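Local atomic coordinates of muconate lactonizing enzyme (Corynebacterium glutamicum, PDB entry 3I4K), a protein that belongs to the enolase superfamily, pairing a capping N-terminal domain with a TIM-barrel-type C-terminal domain that holds a magnesium ion. Residues A312-F317 with T328-P333. Residues are numbered along the deposited sequence; the frame is centred on the assembly and turned at random.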
loop_
_atom_site.group_PDB
_atom_site.type_symbol
_atom_site.label_atom_id
_atom_site.label_comp_id
_atom_site.label_asym_id
_atom_site.label_seq_id
_atom_site.Cartn_x
_atom_site.Cartn_y
_atom_site.Cartn_z
ATOM N N ALA A 312 18.013 5.103 7.488
ATOM C CA ALA A 312 17.075 6.141 7.894
ATOM C C ALA A 312 15.811 6.069 7.034
ATOM O O ALA A 312 14.707 6.345 7.501
ATOM C CB ALA A 312 17.726 7.514 7.756
ATOM N N ALA A 313 15.980 5.707 5.769
ATOM C CA ALA A 313 14.835 5.597 4.880
ATOM C C ALA A 313 13.982 4.432 5.367
ATOM O O ALA A 313 12.753 4.510 5.367
ATOM C CB ALA A 313 15.297 5.367 3.448
ATOM N N SER A 314 14.637 3.360 5.808
ATOM C CA SER A 314 13.913 2.192 6.300
ATOM C C SER A 314 13.274 2.414 7.669
ATOM O O SER A 314 12.264 1.784 7.993
ATOM C CB SER A 314 14.830 0.963 6.335
ATOM O OG SER A 314 15.077 0.487 5.018
ATOM N N LEU A 315 13.853 3.293 8.481
ATOM C CA LEU A 315 13.284 3.570 9.798
ATOM C C LEU A 315 12.035 4.447 9.646
ATOM O O LEU A 315 11.086 4.343 10.430
ATOM C CB LEU A 315 14.319 4.251 10.702
ATOM C CG LEU A 315 15.420 3.350 11.272
ATOM C CD1 LEU A 315 16.517 4.207 11.874
ATOM C CD2 LEU A 315 14.846 2.412 12.330
ATOM N N GLN A 316 12.035 5.307 8.632
ATOM C CA GLN A 316 10.885 6.165 8.379
ATOM C C GLN A 316 9.747 5.250 7.932
ATOM O O GLN A 316 8.578 5.485 8.252
ATOM C CB GLN A 316 11.202 7.176 7.275
ATOM C CG GLN A 316 12.277 8.197 7.654
ATOM C CD GLN A 316 11.772 9.290 8.594
ATOM O OE1 GLN A 316 12.560 9.936 9.288
ATOM N NE2 GLN A 316 10.464 9.511 8.604
ATOM N N PHE A 317 10.102 4.199 7.197
ATOM C CA PHE A 317 9.105 3.254 6.716
ATOM C C PHE A 317 8.532 2.516 7.913
ATOM O O PHE A 317 7.323 2.432 8.071
ATOM C CB PHE A 317 9.709 2.255 5.718
ATOM C CG PHE A 317 8.705 1.263 5.184
ATOM C CD1 PHE A 317 8.584 -0.004 5.752
ATOM C CD2 PHE A 317 7.823 1.630 4.170
ATOM C CE1 PHE A 317 7.590 -0.897 5.321
ATOM C CE2 PHE A 317 6.822 0.747 3.729
ATOM C CZ PHE A 317 6.711 -0.521 4.313
ATOM N N THR A 328 12.958 -5.148 13.889
ATOM C CA THR A 328 13.829 -4.890 12.746
ATOM C C THR A 328 15.251 -5.392 13.033
ATOM O O THR A 328 15.522 -5.967 14.084
ATOM C CB THR A 328 13.966 -3.376 12.479
ATOM O OG1 THR A 328 14.897 -2.823 13.424
ATOM C CG2 THR A 328 12.620 -2.656 12.645
ATOM N N GLU A 329 16.140 -5.159 12.076
ATOM C CA GLU A 329 17.557 -5.504 12.190
ATOM C C GLU A 329 18.281 -4.342 11.518
ATOM O O GLU A 329 19.275 -4.527 10.818
ATOM C CB GLU A 329 17.881 -6.815 11.457
ATOM C CG GLU A 329 17.333 -6.892 10.041
ATOM C CD GLU A 329 17.958 -8.006 9.212
ATOM O OE1 GLU A 329 18.422 -9.012 9.792
ATOM O OE2 GLU A 329 17.973 -7.869 7.969
ATOM N N LEU A 330 17.759 -3.139 11.733
ATOM C CA LEU A 330 18.326 -1.934 11.130
ATOM C C LEU A 330 19.496 -1.408 11.957
ATOM O O LEU A 330 19.401 -0.363 12.603
ATOM C CB LEU A 330 17.234 -0.867 10.990
ATOM C CG LEU A 330 16.124 -1.226 9.998
ATOM C CD1 LEU A 330 15.040 -0.162 10.025
ATOM C CD2 LEU A 330 16.705 -1.346 8.593
ATOM N N PHE A 331 20.599 -2.157 11.908
ATOM C CA PHE A 331 21.818 -1.857 12.646
ATOM C C PHE A 331 22.965 -1.460 11.723
ATOM O O PHE A 331 24.078 -1.203 12.184
ATOM C CB PHE A 331 22.226 -3.091 13.442
ATOM C CG PHE A 331 22.556 -4.284 12.582
ATOM C CD1 PHE A 331 23.789 -4.387 11.944
ATOM C CD2 PHE A 331 21.619 -5.298 12.390
ATOM C CE1 PHE A 331 24.089 -5.484 11.126
ATOM C CE2 PHE A 331 21.906 -6.397 11.573
ATOM C CZ PHE A 331 23.141 -6.490 10.942
ATOM N N GLY A 332 22.692 -1.422 10.424
ATOM C CA GLY A 332 23.707 -1.068 9.445
ATOM C C GLY A 332 24.736 -0.060 9.933
ATOM O O GLY A 332 25.931 -0.377 10.000
ATOM N N PRO A 333 24.300 1.165 10.287
ATOM C CA PRO A 333 25.173 2.238 10.773
ATOM C C PRO A 333 26.201 1.791 11.810
ATOM O O PRO A 333 27.339 2.264 11.804
ATOM C CB PRO A 333 24.181 3.254 11.330
ATOM C CG PRO A 333 23.014 3.103 10.392
ATOM C CD PRO A 333 22.891 1.600 10.292
#
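Where the barrel of the C-terminal domain closes, helix 308-320 packs on the chain that follows the closing strand segment: the side chain of L330 lies against two consecutive helix residues, S314 and L315. L330 CD1 meets the branched end of L315, 3.5 Å from L315 CD2 and 3.7 Å from L315 CG; the first of these is tighter than an ordinary carbon-carbon contact. S314 CB touches both methyls of the leucine, 3.7 Å from L330 CD2 and 3.9 Å from L330 CD1. The two leucines pass alongside one another, running in opposite directions. The first bond of the L315 side chain does not aim at L330; its chi1 of -75°, with CG beside the backbone N and anti to the carbonyl carbon, brings the branched end closer.

No hydrogen bond joins the two segments, and all three touching residues are buried. S314 meets the leucine through CB, while its OG is hydrogen-bonded to T276 OG1. On the other segment, the backbone at L330 is shaped by an inverse gamma turn centred on that residue, and L330 N gives a weak but nearly straight bond to T328 OG1, 3.3 Å long at 172°. Backbone hydrogen bonds tie T328 to D139 and T141 of strand 137-144, and E329 to G301 of strand 298-301, so the chain here bridges the first and last of the parallel barrel strands; L315 also touches V138 of strand 137-144.

The L330 side chain is about 12 Å from the bound magnesium ion, so the contact is packing in the barrel domain and not a ligand of the metal. It belongs to the helix-on-strand packing of the (beta/alpha) barrel of the enolase superfamily.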